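Local coordinates for gram-negative insecticidal protein (Chromobacterium piscinae, PDB 6FBM), which is an insecticidal toxin of the MACPF and beta-tripod families, which probably acts by forming pores in target membranes, at residues Phe43-Glu53 against Phe59-Phe69. Numbering follows the deposited sequence.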
loop_
_atom_site.group_PDB
_atom_site.type_symbol
_atom_site.label_atom_id
_atom_site.label_comp_id
_atom_site.label_asym_id
_atom_site.label_seq_id
_atom_site.Cartn_x
_atom_site.Cartn_y
_atom_site.Cartn_z
ATOM N N PHE A 43 2.672 10.242 33.341
ATOM C CA PHE A 43 1.287 10.713 33.190
ATOM C C PHE A 43 0.202 9.685 33.515
ATOM O O PHE A 43 -0.982 9.966 33.314
ATOM C CB PHE A 43 1.080 11.284 31.785
ATOM C CG PHE A 43 1.773 12.585 31.563
ATOM C CD1 PHE A 43 1.348 13.721 32.227
ATOM C CD2 PHE A 43 2.842 12.678 30.684
ATOM C CE1 PHE A 43 1.988 14.918 32.020
ATOM C CE2 PHE A 43 3.475 13.880 30.466
ATOM C CZ PHE A 43 3.051 14.998 31.126
ATOM N N GLY A 44 0.609 8.516 34.020
ATOM C CA GLY A 44 -0.293 7.409 34.286
ATOM C C GLY A 44 -0.516 6.636 32.998
ATOM O O GLY A 44 -0.495 7.224 31.857
ATOM N N GLY A 45 -0.712 5.329 33.158
ATOM C CA GLY A 45 -0.957 4.442 32.022
ATOM C C GLY A 45 -2.415 4.382 31.607
ATOM O O GLY A 45 -2.711 3.792 30.568
ATOM N N GLU A 46 -3.313 4.997 32.390
ATOM C CA GLU A 46 -4.707 5.042 32.029
ATOM C C GLU A 46 -4.896 6.076 30.913
ATOM O O GLU A 46 -4.341 7.178 30.962
ATOM C CB GLU A 46 -5.610 5.371 33.225
ATOM C CG GLU A 46 -5.592 4.344 34.346
ATOM C CD GLU A 46 -4.695 4.734 35.529
ATOM O OE1 GLU A 46 -3.798 5.631 35.413
ATOM O OE2 GLU A 46 -4.894 4.125 36.622
ATOM N N LEU A 47 -5.708 5.698 29.930
ATOM C CA LEU A 47 -5.916 6.486 28.741
ATOM C C LEU A 47 -7.396 6.756 28.532
ATOM O O LEU A 47 -8.246 5.907 28.829
ATOM C CB LEU A 47 -5.372 5.760 27.496
ATOM C CG LEU A 47 -3.899 5.343 27.538
ATOM C CD1 LEU A 47 -3.542 4.500 26.344
ATOM C CD2 LEU A 47 -2.981 6.551 27.660
ATOM N N ASP A 48 -7.681 7.966 28.044
ATOM C CA ASP A 48 -8.982 8.305 27.560
ATOM C C ASP A 48 -8.959 8.105 26.069
ATOM O O ASP A 48 -7.923 8.168 25.472
ATOM C CB ASP A 48 -9.287 9.791 27.885
ATOM C CG ASP A 48 -10.436 9.978 28.813
ATOM O OD1 ASP A 48 -11.490 9.340 28.468
ATOM O OD2 ASP A 48 -10.337 10.911 29.701
ATOM N N SER A 49 -10.152 7.957 25.495
ATOM C CA SER A 49 -10.286 8.043 24.064
ATOM C C SER A 49 -11.236 9.157 23.704
ATOM O O SER A 49 -12.145 9.484 24.435
ATOM C CB SER A 49 -10.678 6.688 23.450
ATOM O OG SER A 49 -12.081 6.457 23.490
ATOM N N ILE A 50 -10.991 9.708 22.549
ATOM C CA ILE A 50 -11.709 10.862 22.055
ATOM C C ILE A 50 -11.917 10.687 20.549
ATOM O O ILE A 50 -11.050 10.146 19.852
ATOM C CB ILE A 50 -10.916 12.146 22.371
ATOM C CG1 ILE A 50 -11.723 13.381 22.082
ATOM C CG2 ILE A 50 -9.554 12.174 21.633
ATOM C CD1 ILE A 50 -10.907 14.663 22.116
ATOM N N GLU A 51 -13.076 11.144 20.072
ATOM C CA GLU A 51 -13.395 11.195 18.665
ATOM C C GLU A 51 -13.139 12.600 18.106
ATOM O O GLU A 51 -13.609 13.599 18.646
ATOM C CB GLU A 51 -14.840 10.790 18.436
ATOM C CG GLU A 51 -15.122 10.241 17.024
ATOM C CD GLU A 51 -16.181 11.033 16.289
ATOM O OE1 GLU A 51 -17.199 10.380 15.915
ATOM O OE2 GLU A 51 -15.956 12.263 16.014
ATOM N N ILE A 52 -12.342 12.653 17.047
ATOM C CA ILE A 52 -11.978 13.871 16.381
ATOM C C ILE A 52 -12.146 13.630 14.887
ATOM O O ILE A 52 -11.357 12.912 14.273
ATOM C CB ILE A 52 -10.528 14.239 16.684
ATOM C CG1 ILE A 52 -10.377 14.565 18.173
ATOM C CG2 ILE A 52 -10.057 15.412 15.842
ATOM C CD1 ILE A 52 -8.968 14.826 18.624
ATOM N N GLU A 53 -13.176 14.229 14.309
ATOM C CA GLU A 53 -13.477 14.106 12.889
ATOM C C GLU A 53 -13.480 12.666 12.404
ATOM O O GLU A 53 -12.767 12.321 11.469
ATOM C CB GLU A 53 -12.475 14.905 12.044
ATOM C CG GLU A 53 -12.658 16.417 12.124
ATOM C CD GLU A 53 -11.979 17.120 10.973
ATOM O OE1 GLU A 53 -11.961 16.555 9.852
ATOM O OE2 GLU A 53 -11.463 18.242 11.200
ATOM N N PHE A 59 -5.077 9.168 24.679
ATOM C CA PHE A 59 -4.115 10.061 25.337
ATOM C C PHE A 59 -4.245 9.820 26.833
ATOM O O PHE A 59 -5.234 9.243 27.263
ATOM C CB PHE A 59 -4.396 11.524 24.998
ATOM C CG PHE A 59 -5.774 11.955 25.352
ATOM C CD1 PHE A 59 -6.834 11.712 24.502
ATOM C CD2 PHE A 59 -6.020 12.598 26.549
ATOM C CE1 PHE A 59 -8.121 12.095 24.838
ATOM C CE2 PHE A 59 -7.317 12.988 26.905
ATOM C CZ PHE A 59 -8.371 12.735 26.045
ATOM N N PRO A 60 -3.247 10.237 27.628
ATOM C CA PRO A 60 -3.349 10.029 29.067
ATOM C C PRO A 60 -4.505 10.797 29.715
ATOM O O PRO A 60 -4.728 11.959 29.398
ATOM C CB PRO A 60 -2.000 10.531 29.583
ATOM C CG PRO A 60 -1.089 10.335 28.399
ATOM C CD PRO A 60 -1.935 10.810 27.274
ATOM N N ARG A 61 -5.252 10.115 30.586
ATOM C CA ARG A 61 -6.349 10.711 31.368
ATOM C C ARG A 61 -5.948 11.984 32.085
ATOM O O ARG A 61 -6.768 12.878 32.208
ATOM C CB ARG A 61 -6.871 9.737 32.423
ATOM C CG ARG A 61 -8.194 9.103 32.038
ATOM C CD ARG A 61 -8.530 7.934 32.976
ATOM N NE ARG A 61 -9.299 6.936 32.234
ATOM C CZ ARG A 61 -10.566 7.080 31.823
ATOM N NH1 ARG A 61 -11.298 8.141 32.189
ATOM N NH2 ARG A 61 -11.140 6.091 31.121
ATOM N N SER A 62 -4.705 12.053 32.534
ATOM C CA SER A 62 -4.219 13.239 33.200
ATOM C C SER A 62 -4.109 14.475 32.314
ATOM O O SER A 62 -3.981 15.585 32.842
ATOM C CB SER A 62 -2.844 12.960 33.852
ATOM O OG SER A 62 -1.907 12.448 32.892
ATOM N N MET A 63 -4.156 14.321 30.981
ATOM C CA MET A 63 -4.126 15.484 30.095
ATOM C C MET A 63 -5.526 15.801 29.701
ATOM O O MET A 63 -6.415 14.933 29.777
ATOM C CB MET A 63 -3.296 15.229 28.847
ATOM C CG MET A 63 -1.894 14.734 29.143
ATOM S SD MET A 63 -0.905 14.619 27.635
ATOM C CE MET A 63 0.596 13.855 28.295
ATOM N N HIS A 64 -5.727 17.052 29.305
ATOM C CA HIS A 64 -7.011 17.511 28.809
ATOM C C HIS A 64 -6.834 17.899 27.347
ATOM O O HIS A 64 -5.840 18.528 26.973
ATOM C CB HIS A 64 -7.487 18.726 29.594
ATOM C CG HIS A 64 -8.129 18.386 30.902
ATOM N ND1 HIS A 64 -8.914 19.284 31.603
ATOM C CD2 HIS A 64 -8.114 17.254 31.645
ATOM C CE1 HIS A 64 -9.338 18.716 32.721
ATOM N NE2 HIS A 64 -8.854 17.491 32.776
ATOM N N VAL A 65 -7.843 17.559 26.552
ATOM C CA VAL A 65 -7.851 17.869 25.152
ATOM C C VAL A 65 -9.048 18.729 24.879
ATOM O O VAL A 65 -10.168 18.387 25.270
ATOM C CB VAL A 65 -7.927 16.585 24.307
ATOM C CG1 VAL A 65 -8.057 16.918 22.834
ATOM C CG2 VAL A 65 -6.691 15.718 24.558
ATOM N N HIS A 66 -8.801 19.821 24.178
ATOM C CA HIS A 66 -9.828 20.728 23.683
ATOM C C HIS A 66 -9.721 20.833 22.186
ATOM O O HIS A 66 -8.772 21.403 21.680
ATOM C CB HIS A 66 -9.663 22.123 24.342
ATOM C CG HIS A 66 -10.163 22.170 25.742
ATOM N ND1 HIS A 66 -9.361 21.845 26.825
ATOM C CD2 HIS A 66 -11.406 22.381 26.240
ATOM C CE1 HIS A 66 -10.084 21.878 27.932
ATOM N NE2 HIS A 66 -11.326 22.206 27.605
ATOM N N THR A 67 -10.674 20.275 21.463
ATOM C CA THR A 67 -10.659 20.387 20.003
ATOM C C THR A 67 -11.176 21.761 19.643
ATOM O O THR A 67 -12.127 22.226 20.248
ATOM C CB THR A 67 -11.484 19.294 19.290
ATOM O OG1 THR A 67 -12.869 19.536 19.499
ATOM C CG2 THR A 67 -11.102 17.943 19.786
ATOM N N TYR A 68 -10.520 22.419 18.697
ATOM C CA TYR A 68 -11.006 23.675 18.144
ATOM C C TYR A 68 -10.422 23.795 16.737
ATOM O O TYR A 68 -9.313 24.252 16.545
ATOM C CB TYR A 68 -10.719 24.897 19.046
ATOM C CG TYR A 68 -11.324 26.215 18.550
ATOM C CD1 TYR A 68 -12.407 26.241 17.624
ATOM C CD2 TYR A 68 -10.813 27.437 18.991
ATOM C CE1 TYR A 68 -12.928 27.435 17.157
ATOM C CE2 TYR A 68 -11.327 28.647 18.530
ATOM C CZ TYR A 68 -12.388 28.644 17.618
ATOM O OH TYR A 68 -12.916 29.834 17.153
ATOM N N PHE A 69 -11.162 23.342 15.741
ATOM C CA PHE A 69 -10.680 23.387 14.377
ATOM C C PHE A 69 -10.793 24.824 13.864
ATOM O O PHE A 69 -11.865 25.248 13.455
ATOM C CB PHE A 69 -11.489 22.408 13.515
ATOM C CG PHE A 69 -10.963 22.268 12.112
ATOM C CD1 PHE A 69 -11.126 23.307 11.186
ATOM C CD2 PHE A 69 -10.260 21.122 11.703
ATOM C CE1 PHE A 69 -10.605 23.216 9.898
ATOM C CE2 PHE A 69 -9.704 21.056 10.433
ATOM C CZ PHE A 69 -9.895 22.089 9.522
HETATM O O HOH W 1 -3.305 9.182 32.591
#
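D48 and F59 pair through their backbones at the open end of the antiparallel hairpin formed by strands 47-52 and 55-60, and the chain around them illustrates how a strand end can satisfy its polar groups. D48 N donates to F59 O (2.9 Å), and F59 N returns the bond to D48 O. L47 N, turned from this pairing, donates to Y269 OH of the second subunit, and M63 N closes the type I turn P60-M63 on P60 O. E46 O takes R61 N at 3.1 Å in a nearly straight bond (171°). The same carbonyl accepts a hydrogen bond from a water, which also donates to F43 O and accepts from S62 N. F43 O is thus held twice, since S62 OG donates to it (2.7 Å) in the carbonyl plane, on a lone pair. Nearby, M63 CE sits over the centre of the F43 ring. F59 presents one ring face to CB of D48 and its edge to CG2 of I50. D48 OD2 and R61 NH1 form a long salt bridge (3.8 Å) resting on charge alone, the oxygen well out of the guanidinium plane. The D48-F59 pair therefore closes the hairpin, while F43 O and E46 O, bridged by one water, tie the preceding loop to the turn leading into MACPF strand 64-78.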